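Local coordinates for tannase (Lactobacillus plantarum, PDB 3WA7), which hydrolyses, as a tannase (EC 3.1.1.20), the galloyl ester bonds of tannins and probably works as a serine esterase of the alpha/beta-hydrolase fold, at residues 42-48 with 80-86; 254-258 with 341-346; 299-304 with 443-447; 314-320 with 446-450. One frame throughout, in Å; residues are numbered along the deposited sequence. Where two conformers were deposited one is given.

Contact 1: residues 42-48 with 80-86; sequences IQVLNVF and PGPADDP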
loop_
_atom_site.group_PDB
_atom_site.type_symbol
_atom_site.label_atom_id
_atom_site.label_comp_id
_atom_site.label_asym_id
_atom_site.label_seq_id
_atom_site.Cartn_x
_atom_site.Cartn_y
_atom_site.Cartn_z
ATOM N N ILE A 42 -12.533 -15.712 4.999
ATOM C CA ILE A 42 -12.122 -14.670 4.066
ATOM C C ILE A 42 -11.084 -15.147 3.048
ATOM O O ILE A 42 -10.873 -14.497 2.021
ATOM C CB ILE A 42 -11.564 -13.445 4.832
ATOM C CG1 ILE A 42 -11.520 -12.228 3.905
ATOM C CG2 ILE A 42 -10.175 -13.760 5.385
ATOM C CD1 ILE A 42 -11.175 -10.930 4.615
ATOM N N GLN A 43 -10.453 -16.288 3.320
ATOM C CA GLN A 43 -9.428 -16.827 2.432
ATOM C C GLN A 43 -9.952 -17.499 1.163
ATOM O O GLN A 43 -9.817 -18.711 0.978
ATOM C CB GLN A 43 -8.522 -17.802 3.197
ATOM C CG GLN A 43 -7.683 -17.141 4.285
ATOM C CD GLN A 43 -6.833 -18.137 5.047
ATOM O OE1 GLN A 43 -7.355 -19.029 5.717
ATOM N NE2 GLN A 43 -5.517 -17.996 4.943
ATOM N N VAL A 44 -10.554 -16.694 0.295
ATOM C CA VAL A 44 -11.073 -17.158 -0.984
ATOM C C VAL A 44 -10.751 -16.061 -1.985
ATOM O O VAL A 44 -10.429 -14.936 -1.595
ATOM C CB VAL A 44 -12.611 -17.379 -0.964
ATOM C CG1 VAL A 44 -12.961 -18.521 -0.022
ATOM C CG2 VAL A 44 -13.328 -16.096 -0.557
ATOM N N LEU A 45 -10.805 -16.382 -3.269
ATOM C CA LEU A 45 -10.530 -15.377 -4.284
ATOM C C LEU A 45 -11.569 -15.442 -5.392
ATOM O O LEU A 45 -12.261 -16.455 -5.550
ATOM C CB LEU A 45 -9.107 -15.551 -4.847
ATOM C CG LEU A 45 -8.652 -16.864 -5.498
ATOM C CD1 LEU A 45 -9.267 -17.010 -6.882
ATOM C CD2 LEU A 45 -7.133 -16.869 -5.615
ATOM N N ASN A 46 -11.700 -14.339 -6.123
ATOM C CA ASN A 46 -12.638 -14.242 -7.232
ATOM C C ASN A 46 -11.850 -13.986 -8.507
ATOM O O ASN A 46 -10.866 -13.244 -8.500
ATOM C CB ASN A 46 -13.625 -13.088 -7.027
ATOM C CG ASN A 46 -14.492 -13.264 -5.802
ATOM O OD1 ASN A 46 -14.807 -14.384 -5.400
ATOM N ND2 ASN A 46 -14.912 -12.148 -5.213
ATOM N N VAL A 47 -12.295 -14.596 -9.601
ATOM C CA VAL A 47 -11.643 -14.443 -10.894
ATOM C C VAL A 47 -12.607 -13.807 -11.892
ATOM O O VAL A 47 -13.739 -14.264 -12.044
ATOM C CB VAL A 47 -11.200 -15.813 -11.449
ATOM C CG1 VAL A 47 -10.538 -15.641 -12.805
ATOM C CG2 VAL A 47 -10.248 -16.479 -10.473
ATOM N N PHE A 48 -12.155 -12.753 -12.564
ATOM C CA PHE A 48 -12.980 -12.068 -13.553
ATOM C C PHE A 48 -12.216 -11.990 -14.869
ATOM O O PHE A 48 -11.067 -11.550 -14.912
ATOM C CB PHE A 48 -13.363 -10.680 -13.045
ATOM C CG PHE A 48 -14.031 -10.711 -11.705
ATOM C CD1 PHE A 48 -13.315 -10.419 -10.549
ATOM C CD2 PHE A 48 -15.363 -11.097 -11.592
ATOM C CE1 PHE A 48 -13.913 -10.513 -9.296
ATOM C CE2 PHE A 48 -15.974 -11.195 -10.339
ATOM C CZ PHE A 48 -15.245 -10.902 -9.189
ATOM N N PRO A 80 -8.928 -6.938 7.752
ATOM C CA PRO A 80 -9.214 -7.918 6.702
ATOM C C PRO A 80 -9.703 -7.222 5.434
ATOM O O PRO A 80 -10.403 -6.213 5.508
ATOM C CB PRO A 80 -10.306 -8.789 7.327
ATOM C CG PRO A 80 -10.051 -8.673 8.793
ATOM C CD PRO A 80 -9.715 -7.219 8.966
ATOM N N GLY A 81 -9.324 -7.765 4.280
ATOM C CA GLY A 81 -9.740 -7.205 3.004
ATOM C C GLY A 81 -10.488 -8.272 2.224
ATOM O O GLY A 81 -9.871 -9.172 1.655
ATOM N N PRO A 82 -11.824 -8.202 2.183
ATOM C CA PRO A 82 -12.620 -9.197 1.456
ATOM C C PRO A 82 -12.362 -9.225 -0.047
ATOM O O PRO A 82 -11.945 -8.225 -0.633
ATOM C CB PRO A 82 -14.056 -8.803 1.799
ATOM C CG PRO A 82 -13.969 -7.327 1.988
ATOM C CD PRO A 82 -12.691 -7.178 2.789
ATOM N N ALA A 83 -12.600 -10.384 -0.658
ATOM C CA ALA A 83 -12.411 -10.547 -2.099
ATOM C C ALA A 83 -13.327 -9.550 -2.803
ATOM O O ALA A 83 -14.525 -9.496 -2.525
ATOM C CB ALA A 83 -12.761 -11.977 -2.516
ATOM N N ASP A 84 -12.764 -8.770 -3.722
ATOM C CA ASP A 84 -13.530 -7.751 -4.433
ATOM C C ASP A 84 -14.341 -8.308 -5.604
ATOM O O ASP A 84 -14.182 -9.463 -5.996
ATOM C CB ASP A 84 -12.590 -6.651 -4.940
ATOM C CG ASP A 84 -13.199 -5.261 -4.823
ATOM O OD1 ASP A 84 -14.430 -5.152 -4.636
ATOM O OD2 ASP A 84 -12.447 -4.271 -4.927
ATOM N N ASP A 85 -15.196 -7.462 -6.170
ATOM C CA ASP A 85 -16.062 -7.867 -7.272
ATOM C C ASP A 85 -16.435 -6.604 -8.047
ATOM O O ASP A 85 -16.659 -5.556 -7.442
ATOM C CB ASP A 85 -17.319 -8.517 -6.682
ATOM C CG ASP A 85 -18.180 -9.206 -7.719
ATOM O OD1 ASP A 85 -18.648 -8.536 -8.662
ATOM O OD2 ASP A 85 -18.397 -10.426 -7.572
ATOM N N PRO A 86 -16.496 -6.678 -9.388
ATOM C CA PRO A 86 -16.855 -5.468 -10.137
ATOM C C PRO A 86 -18.286 -5.006 -9.851
ATOM O O PRO A 86 -18.658 -3.882 -10.183
ATOM C CB PRO A 86 -16.649 -5.884 -11.595
ATOM C CG PRO A 86 -16.922 -7.358 -11.574
ATOM C CD PRO A 86 -16.224 -7.802 -10.302
HETATM O O HOH W 1 -13.104 -12.774 0.908
#

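Contact 2: residues 254-258 with 341-346; sequences EQALS and RMKAVP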
loop_
_atom_site.group_PDB
_atom_site.type_symbol
_atom_site.label_atom_id
_atom_site.label_comp_id
_atom_site.label_asym_id
_atom_site.label_seq_id
_atom_site.Cartn_x
_atom_site.Cartn_y
_atom_site.Cartn_z
ATOM N N GLU A 254 4.762 14.859 24.878
ATOM C CA GLU A 254 4.639 14.443 23.486
ATOM C C GLU A 254 5.525 15.315 22.602
ATOM O O GLU A 254 6.078 14.845 21.609
ATOM C CB GLU A 254 3.187 14.551 23.018
ATOM C CG GLU A 254 2.254 13.496 23.588
ATOM C CD GLU A 254 0.825 13.683 23.113
ATOM O OE1 GLU A 254 0.228 14.732 23.428
ATOM O OE2 GLU A 254 0.301 12.786 22.416
ATOM N N GLN A 255 5.649 16.588 22.963
ATOM C CA GLN A 255 6.482 17.517 22.210
ATOM C C GLN A 255 7.951 17.140 22.367
ATOM O O GLN A 255 8.744 17.292 21.439
ATOM C CB GLN A 255 6.255 18.952 22.697
ATOM C CG GLN A 255 4.885 19.506 22.337
ATOM C CD GLN A 255 4.631 20.875 22.937
ATOM O OE1 GLN A 255 5.439 21.790 22.788
ATOM N NE2 GLN A 255 3.501 21.023 23.620
ATOM N N ALA A 256 8.310 16.653 23.550
ATOM C CA ALA A 256 9.686 16.240 23.812
ATOM C C ALA A 256 9.963 14.954 23.041
ATOM O O ALA A 256 11.038 14.778 22.468
ATOM C CB ALA A 256 9.890 16.013 25.308
ATOM N N LEU A 257 8.982 14.059 23.027
ATOM C CA LEU A 257 9.123 12.792 22.320
ATOM C C LEU A 257 9.261 13.097 20.830
ATOM O O LEU A 257 10.057 12.478 20.124
ATOM C CB LEU A 257 7.893 11.914 22.571
ATOM C CG LEU A 257 8.032 10.421 22.265
ATOM C CD1 LEU A 257 9.155 9.823 23.111
ATOM C CD2 LEU A 257 6.714 9.719 22.565
ATOM N N SER A 258 8.483 14.070 20.366
ATOM C CA SER A 258 8.506 14.483 18.970
ATOM C C SER A 258 9.885 14.976 18.550
ATOM O O SER A 258 10.385 14.616 17.487
ATOM C CB SER A 258 7.479 15.589 18.734
ATOM O OG SER A 258 7.615 16.141 17.436
ATOM N N ARG A 341 -1.195 18.565 10.889
ATOM C CA ARG A 341 -0.765 17.275 11.406
ATOM C C ARG A 341 -2.023 16.451 11.653
ATOM O O ARG A 341 -3.021 16.968 12.153
ATOM C CB ARG A 341 -0.005 17.473 12.723
ATOM C CG ARG A 341 0.197 16.199 13.536
ATOM C CD ARG A 341 0.572 16.522 14.979
ATOM N NE ARG A 341 1.981 16.868 15.145
ATOM C CZ ARG A 341 2.962 15.979 15.279
ATOM N NH1 ARG A 341 2.694 14.679 15.267
ATOM N NH2 ARG A 341 4.214 16.390 15.436
HETATM N N MSE A 342 -1.971 15.170 11.311
HETATM C CA MSE A 342 -3.115 14.288 11.498
HETATM C C MSE A 342 -3.005 13.453 12.767
HETATM O O MSE A 342 -3.913 13.444 13.598
HETATM C CB MSE A 342 -3.247 13.349 10.300
HETATM C CG MSE A 342 -4.419 12.398 10.387
HETATM SE SE MSE A 342 -4.316 11.037 9.031
HETATM C CE MSE A 342 -5.367 9.676 9.904
ATOM N N LYS A 343 -1.881 12.758 12.909
ATOM C CA LYS A 343 -1.651 11.874 14.047
ATOM C C LYS A 343 -0.811 12.467 15.173
ATOM O O LYS A 343 0.008 13.360 14.955
ATOM C CB LYS A 343 -0.999 10.582 13.548
ATOM C CG LYS A 343 -1.836 9.851 12.506
ATOM C CD LYS A 343 -1.097 8.657 11.932
ATOM C CE LYS A 343 -1.975 7.891 10.952
ATOM N NZ LYS A 343 -1.272 6.700 10.390
ATOM N N ALA A 344 -1.026 11.947 16.380
ATOM C CA ALA A 344 -0.297 12.390 17.564
ATOM C C ALA A 344 1.073 11.715 17.624
ATOM O O ALA A 344 1.561 11.209 16.614
ATOM C CB ALA A 344 -1.101 12.072 18.822
ATOM N N VAL A 345 1.681 11.692 18.808
ATOM C CA VAL A 345 3.011 11.109 18.974
ATOM C C VAL A 345 3.081 10.008 20.037
ATOM O O VAL A 345 2.662 10.212 21.176
ATOM C CB VAL A 345 4.033 12.209 19.361
ATOM C CG1 VAL A 345 5.444 11.639 19.371
ATOM C CG2 VAL A 345 3.929 13.376 18.397
ATOM N N PRO A 346 3.586 8.815 19.672
ATOM C CA PRO A 346 4.080 8.440 18.343
ATOM C C PRO A 346 2.871 8.215 17.437
ATOM O O PRO A 346 1.811 7.808 17.912
ATOM C CB PRO A 346 4.847 7.143 18.607
ATOM C CG PRO A 346 5.257 7.262 20.051
ATOM C CD PRO A 346 4.015 7.827 20.677
#

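Contact 3: residues 299-304 with 443-447; sequences LLISSA and FALPW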
loop_
_atom_site.group_PDB
_atom_site.type_symbol
_atom_site.label_atom_id
_atom_site.label_comp_id
_atom_site.label_asym_id
_atom_site.label_seq_id
_atom_site.Cartn_x
_atom_site.Cartn_y
_atom_site.Cartn_z
ATOM N N LEU A 299 9.799 18.071 -4.478
ATOM C CA LEU A 299 8.746 17.189 -4.951
ATOM C C LEU A 299 7.399 17.893 -4.796
ATOM O O LEU A 299 6.513 17.752 -5.636
ATOM C CB LEU A 299 8.764 15.883 -4.157
ATOM C CG LEU A 299 7.920 14.727 -4.686
ATOM C CD1 LEU A 299 8.237 14.452 -6.154
ATOM C CD2 LEU A 299 8.213 13.501 -3.842
ATOM N N LEU A 300 7.249 18.661 -3.722
ATOM C CA LEU A 300 6.007 19.393 -3.504
ATOM C C LEU A 300 5.905 20.565 -4.482
ATOM O O LEU A 300 4.811 20.936 -4.908
ATOM C CB LEU A 300 5.927 19.873 -2.049
ATOM C CG LEU A 300 5.506 18.743 -1.101
ATOM C CD1 LEU A 300 5.871 19.076 0.340
ATOM C CD2 LEU A 300 4.009 18.508 -1.241
ATOM N N ILE A 301 7.044 21.146 -4.843
ATOM C CA ILE A 301 7.037 22.246 -5.801
ATOM C C ILE A 301 6.611 21.672 -7.149
ATOM O O ILE A 301 5.810 22.268 -7.867
ATOM C CB ILE A 301 8.435 22.899 -5.924
ATOM C CG1 ILE A 301 8.725 23.719 -4.662
ATOM C CG2 ILE A 301 8.495 23.794 -7.170
ATOM C CD1 ILE A 301 10.114 24.330 -4.617
ATOM N N SER A 302 7.142 20.499 -7.478
ATOM C CA SER A 302 6.805 19.845 -8.736
ATOM C C SER A 302 5.322 19.472 -8.764
ATOM O O SER A 302 4.667 19.578 -9.806
ATOM C CB SER A 302 7.664 18.592 -8.923
ATOM O OG SER A 302 7.357 17.949 -10.147
ATOM N N SER A 303 4.802 19.041 -7.618
ATOM C CA SER A 303 3.395 18.667 -7.503
ATOM C C SER A 303 2.507 19.874 -7.785
ATOM O O SER A 303 1.532 19.780 -8.534
ATOM C CB SER A 303 3.095 18.137 -6.099
ATOM O OG SER A 303 1.708 17.871 -5.946
ATOM N N ALA A 304 2.856 21.003 -7.176
ATOM C CA ALA A 304 2.112 22.243 -7.360
ATOM C C ALA A 304 2.213 22.713 -8.806
ATOM O O ALA A 304 1.229 23.173 -9.389
ATOM C CB ALA A 304 2.656 23.322 -6.430
ATOM N N PHE A 443 7.072 7.354 -10.077
ATOM C CA PHE A 443 6.641 7.936 -8.810
ATOM C C PHE A 443 6.111 9.357 -8.924
ATOM O O PHE A 443 6.568 10.135 -9.760
ATOM C CB PHE A 443 7.836 7.889 -7.846
ATOM C CG PHE A 443 7.602 8.559 -6.518
ATOM C CD1 PHE A 443 6.590 8.131 -5.667
ATOM C CD2 PHE A 443 8.432 9.595 -6.100
ATOM C CE1 PHE A 443 6.406 8.720 -4.420
ATOM C CE2 PHE A 443 8.258 10.193 -4.854
ATOM C CZ PHE A 443 7.242 9.755 -4.010
ATOM N N ALA A 444 5.145 9.689 -8.072
ATOM C CA ALA A 444 4.562 11.025 -8.056
ATOM C C ALA A 444 3.807 11.317 -6.764
ATOM O O ALA A 444 3.328 10.408 -6.077
ATOM C CB ALA A 444 3.629 11.211 -9.257
ATOM N N LEU A 445 3.718 12.605 -6.444
ATOM C CA LEU A 445 3.014 13.094 -5.265
ATOM C C LEU A 445 1.924 14.028 -5.799
ATOM O O LEU A 445 2.059 15.244 -5.730
ATOM C CB LEU A 445 3.960 13.902 -4.365
ATOM C CG LEU A 445 3.506 14.283 -2.961
ATOM C CD1 LEU A 445 3.694 13.095 -2.027
ATOM C CD2 LEU A 445 4.328 15.464 -2.474
ATOM N N PRO A 446 0.830 13.461 -6.339
ATOM C CA PRO A 446 -0.304 14.208 -6.905
ATOM C C PRO A 446 -0.843 15.335 -6.027
ATOM O O PRO A 446 -1.209 15.120 -4.874
ATOM C CB PRO A 446 -1.348 13.116 -7.144
ATOM C CG PRO A 446 -0.511 11.922 -7.441
ATOM C CD PRO A 446 0.575 12.011 -6.401
ATOM N N TRP A 447 -0.915 16.531 -6.605
ATOM C CA TRP A 447 -1.388 17.719 -5.896
ATOM C C TRP A 447 -2.770 17.614 -5.255
ATOM O O TRP A 447 -3.735 17.163 -5.874
ATOM C CB TRP A 447 -1.380 18.931 -6.837
ATOM C CG TRP A 447 -1.869 20.188 -6.172
ATOM C CD1 TRP A 447 -3.094 20.781 -6.321
ATOM C CD2 TRP A 447 -1.155 20.975 -5.213
ATOM N NE1 TRP A 447 -3.183 21.890 -5.507
ATOM C CE2 TRP A 447 -2.007 22.031 -4.818
ATOM C CE3 TRP A 447 0.124 20.887 -4.645
ATOM C CZ2 TRP A 447 -1.620 22.994 -3.878
ATOM C CZ3 TRP A 447 0.508 21.843 -3.712
ATOM C CH2 TRP A 447 -0.363 22.883 -3.338
HETATM O O HOH W 2 0.476 17.234 -9.097
#

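Contact 4: residues 314-320 with 446-450; sequences IHKYAGF and PWDIP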
loop_
_atom_site.group_PDB
_atom_site.type_symbol
_atom_site.label_atom_id
_atom_site.label_comp_id
_atom_site.label_asym_id
_atom_site.label_seq_id
_atom_site.Cartn_x
_atom_site.Cartn_y
_atom_site.Cartn_z
ATOM N N ILE A 314 -3.674 26.833 -7.325
ATOM C CA ILE A 314 -2.846 26.340 -6.235
ATOM C C ILE A 314 -2.754 27.272 -5.033
ATOM O O ILE A 314 -1.946 27.052 -4.129
ATOM C CB ILE A 314 -1.426 25.986 -6.724
ATOM C CG1 ILE A 314 -0.755 27.205 -7.353
ATOM C CG2 ILE A 314 -1.507 24.837 -7.722
ATOM C CD1 ILE A 314 0.722 26.995 -7.639
ATOM N N HIS A 315 -3.581 28.313 -5.023
ATOM C CA HIS A 315 -3.614 29.232 -3.891
ATOM C C HIS A 315 -4.636 28.614 -2.946
ATOM O O HIS A 315 -5.830 28.898 -3.024
ATOM C CB HIS A 315 -4.066 30.629 -4.334
ATOM C CG HIS A 315 -4.143 31.627 -3.217
ATOM N ND1 HIS A 315 -5.125 31.589 -2.250
ATOM C CD2 HIS A 315 -3.364 32.693 -2.917
ATOM C CE1 HIS A 315 -4.949 32.589 -1.405
ATOM N NE2 HIS A 315 -3.887 33.276 -1.788
ATOM N N LYS A 316 -4.154 27.736 -2.074
ATOM C CA LYS A 316 -4.999 27.041 -1.117
ATOM C C LYS A 316 -4.183 26.837 0.152
ATOM O O LYS A 316 -4.602 27.234 1.241
ATOM C CB LYS A 316 -5.437 25.693 -1.700
ATOM C CG LYS A 316 -6.409 24.923 -0.828
ATOM C CD LYS A 316 -6.964 23.705 -1.556
ATOM C CE LYS A 316 -7.895 22.915 -0.654
ATOM N NZ LYS A 316 -8.499 21.750 -1.358
ATOM N N TYR A 317 -3.017 26.214 0.004
ATOM C CA TYR A 317 -2.123 25.986 1.133
ATOM C C TYR A 317 -1.039 27.051 1.080
ATOM O O TYR A 317 -0.626 27.474 -0.002
ATOM C CB TYR A 317 -1.463 24.605 1.061
ATOM C CG TYR A 317 -2.434 23.456 1.000
ATOM C CD1 TYR A 317 -2.858 22.943 -0.225
ATOM C CD2 TYR A 317 -2.951 22.897 2.166
ATOM C CE1 TYR A 317 -3.772 21.899 -0.289
ATOM C CE2 TYR A 317 -3.867 21.853 2.116
ATOM C CZ TYR A 317 -4.272 21.359 0.886
ATOM O OH TYR A 317 -5.180 20.327 0.830
ATOM N N ALA A 318 -0.575 27.476 2.248
ATOM C CA ALA A 318 0.457 28.501 2.327
ATOM C C ALA A 318 1.845 27.949 2.015
ATOM O O ALA A 318 2.052 26.731 1.996
ATOM C CB ALA A 318 0.452 29.120 3.722
ATOM N N GLY A 319 2.786 28.853 1.748
ATOM C CA GLY A 319 4.156 28.440 1.502
ATOM C C GLY A 319 4.786 28.606 0.131
ATOM O O GLY A 319 5.993 28.824 0.037
ATOM N N PHE A 320 3.995 28.510 -0.932
ATOM C CA PHE A 320 4.555 28.609 -2.273
ATOM C C PHE A 320 4.821 30.010 -2.805
ATOM O O PHE A 320 4.167 30.982 -2.426
ATOM C CB PHE A 320 3.672 27.857 -3.276
ATOM C CG PHE A 320 3.576 26.381 -3.012
ATOM C CD1 PHE A 320 2.601 25.874 -2.155
ATOM C CD2 PHE A 320 4.472 25.497 -3.606
ATOM C CE1 PHE A 320 2.522 24.505 -1.893
ATOM C CE2 PHE A 320 4.401 24.125 -3.349
ATOM C CZ PHE A 320 3.423 23.629 -2.492
ATOM N N PRO A 446 0.830 13.461 -6.339
ATOM C CA PRO A 446 -0.304 14.208 -6.905
ATOM C C PRO A 446 -0.843 15.335 -6.027
ATOM O O PRO A 446 -1.209 15.120 -4.874
ATOM C CB PRO A 446 -1.348 13.116 -7.144
ATOM C CG PRO A 446 -0.511 11.922 -7.441
ATOM C CD PRO A 446 0.575 12.011 -6.401
ATOM N N TRP A 447 -0.915 16.531 -6.605
ATOM C CA TRP A 447 -1.388 17.719 -5.896
ATOM C C TRP A 447 -2.770 17.614 -5.255
ATOM O O TRP A 447 -3.735 17.163 -5.874
ATOM C CB TRP A 447 -1.380 18.931 -6.837
ATOM C CG TRP A 447 -1.869 20.188 -6.172
ATOM C CD1 TRP A 447 -3.094 20.781 -6.321
ATOM C CD2 TRP A 447 -1.155 20.975 -5.213
ATOM N NE1 TRP A 447 -3.183 21.890 -5.507
ATOM C CE2 TRP A 447 -2.007 22.031 -4.818
ATOM C CE3 TRP A 447 0.124 20.887 -4.645
ATOM C CZ2 TRP A 447 -1.620 22.994 -3.878
ATOM C CZ3 TRP A 447 0.508 21.843 -3.712
ATOM C CH2 TRP A 447 -0.363 22.883 -3.338
ATOM N N ASP A 448 -2.841 18.050 -4.003
ATOM C CA ASP A 448 -4.073 18.085 -3.228
ATOM C C ASP A 448 -4.888 16.799 -3.209
ATOM O O ASP A 448 -6.113 16.833 -3.083
ATOM C CB ASP A 448 -4.935 19.257 -3.716
ATOM C CG ASP A 448 -6.004 19.655 -2.715
ATOM O OD1 ASP A 448 -5.778 19.477 -1.501
ATOM O OD2 ASP A 448 -7.065 20.164 -3.141
ATOM N N ILE A 449 -4.208 15.665 -3.329
ATOM C CA ILE A 449 -4.879 14.373 -3.286
ATOM C C ILE A 449 -4.774 13.870 -1.854
ATOM O O ILE A 449 -3.685 13.812 -1.287
ATOM C CB ILE A 449 -4.222 13.360 -4.246
ATOM C CG1 ILE A 449 -4.541 13.743 -5.693
ATOM C CG2 ILE A 449 -4.737 11.951 -3.963
ATOM C CD1 ILE A 449 -6.024 13.701 -6.012
ATOM N N PRO A 450 -5.915 13.527 -1.243
ATOM C CA PRO A 450 -5.935 13.033 0.135
ATOM C C PRO A 450 -5.505 11.578 0.214
ATOM O O PRO A 450 -5.044 11.000 -0.770
ATOM C CB PRO A 450 -7.393 13.216 0.534
ATOM C CG PRO A 450 -8.100 12.848 -0.737
ATOM C CD PRO A 450 -7.282 13.589 -1.795
#

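Contact 1: residues 42-48 with 80-86
A loop lies against one face of the main alpha/beta-hydrolase sheet in this mostly apolar contact, pinned by one side-chain hydrogen bond and one water. The sheet side is 42-48, leading into strand 44-50, which is flanked by strands 22-33 and 107-111; the loop 80-86 follows strand 69-72 and runs in roughly the same direction, the end-to-end lines 21° apart. The alternation of the strand decides what touches: Asn46 and Phe48 point their CB atoms toward the loop, while Leu45 and Val47 point away. At the near end Ile42 CD1 packs on Pro80 CB at 3.6 Å. In the middle Ala83 CB fits close to the strand, 3.9 Å from Val44 O and 3.5 Å from Asn46 ND2. At the far end Pro86 CD sits over the face of the Phe48 ring, 3.4 Å from its centroid, in a CH-pi contact. Asn46 ND2 donates to Asp84 O at 2.9 Å and 171°, and its OD1 is taken by the backbone of Asn31 in strand 22-33. Water 1 donates to Ile42 O (3.0 Å) and accepts from Ala83 N (2.9 Å). The carboxylates are held away from the strand: Asp84 by the backbone of Asn94 and of Asp85, Asp85 in a salt bridge to Arg30. Asn46 thus ties the loop to two neighbouring strands, with apolar contacts around a few directional polar links.

Contact 2: residues 254-258 with 341-346
This is helix-on-loop packing outside the main sheet of the alpha/beta-hydrolase fold: helix 252-271 rests on the irregular loop between helices 332-339 and 356-360. Val345 (chi1 t) aims its CB at the helix and packs against the neighbouring Leu257 and Ser258, and against Glu254 one turn earlier. Its CG1 is 3.9 Å from Leu257 CD2, and its CG2 lies 4.2 Å from Ser258 CB. Leu257, in the t,p rotamer, also places CD2 3.8 Å from Pro346 CD; Pro346, which follows a cis peptide, lies beside the same leucine. Glu254 starts sideways, but with chi1 m and chi2 t its carboxylate reaches over Ala344, OE2 lying 3.9 Å from Ala344 CB, while OE1 accepts from Thr251 N. Ser258 (t) and Arg341 converge on Glu217 of helix 209-220, the serine by a hydrogen bond and the arginine by a salt bridge. Arg341 also folds back along its own loop, chi3 near -80°, so that Arg341 NH1 donates to Lys343 O at 3.0 Å.

Contact 3: residues 299-304 with 443-447
Helix 291-309 packs against the end of strand 440-444, an outermost strand of the main alpha/beta-hydrolase sheet, and against the loop that leaves it. Leu445 is the main projection from the strand side: it points toward the helix and fits between Leu299 and Leu300, its CB 4.1 Å from Leu299 CG and its CD2 3.3 Å from Leu300 CD2. Leu299 in turn reaches between Leu445 and the Phe443 ring, CD2 lying 3.5 Å from Phe443 CE2; Ile428 of helix 425-436 touches both Leu299 and Phe443. One turn further along the helix the surface is low. The small Ser303 and Ala304 let the loop come close, with the CA atoms of Ser303 and Trp447 only 5.1 Å apart, and the indole fits into the shallow spot beside Ala304, Trp447 CE3 3.6 Å from Ala304 CA and CZ3 3.8 Å from Ala304 CB. Where the backbones are nearest the links turn polar. Ser303 OG donates to Leu445 O at 2.7 Å, and water 2 donates to Ser303 O (2.8 Å) while accepting from Trp447 N (2.9 Å). Apolar packing of Leu299 and Leu300 on Phe443 and Leu445 therefore holds the strand end and first loop residue, whereas serine and water satisfy two loop backbone groups.

Contact 4: residues 314-320 with 446-450
An aromatic cluster of Tyr317, Phe320 and Trp447, edged by a salt bridge, joins two surface loops: 314-320, between helix 291-309 and strand 320-323, and the type II beta turn Pro446-Ile449 beyond strand 440-444. His451, two residues past the turn, belongs to a probable Ser-His-Asp triad with Ser163 and Asp419. Asp448 gathers the polar links. Its OD2 takes the salt-bridged hydrogen bond from Lys316 NZ at 2.8 Å, and its OD1 accepts from Tyr317 OH at 2.6 Å, so each carboxylate oxygen has its own donor from the facing loop. Both donors come from consecutive residues. The turn's own Ile449 N to Pro446 O bond is weak, at 3.4 Å, but the backbones of Pro446 and Ile449 are also bonded to Ala417 and Ala418. Around the indole the contacts are apolar. The Tyr317 edge faces the six-membered ring of Trp447 in an offset edge-to-face pair, with Tyr317 CD1 3.9 Å from Trp447 CZ2, while the indole turns its own edge to the face of Phe320. Over the five-membered ring of Trp447, Ile314 CG2 makes a CH-pi contact, 4.3 Å from the centroid.

In the fold
Contact 2 is the most buried of the four and contact 4 lies at the surface; contacts 1 and 3 are partly buried. Contacts 1 and 3 both reach the main sheet, but from opposite sides of the chain's centre, with their centres about 33 Å apart. Contacts 3 and 4 form one continuous patch: they share Pro446 and Trp447, and the Phe320 ring of contact 4 also packs on Ala304 of contact 3. Contact 2 touches none of the others, its nearest atoms about 9 Å from those of contact 4; contact 1 is more remote, its nearest atoms at least about 16 Å from any other. A water joins backbone groups in contacts 1 and 3, contact 2 meets through apolar side chains, and contact 4 alone has a salt bridge between its segments.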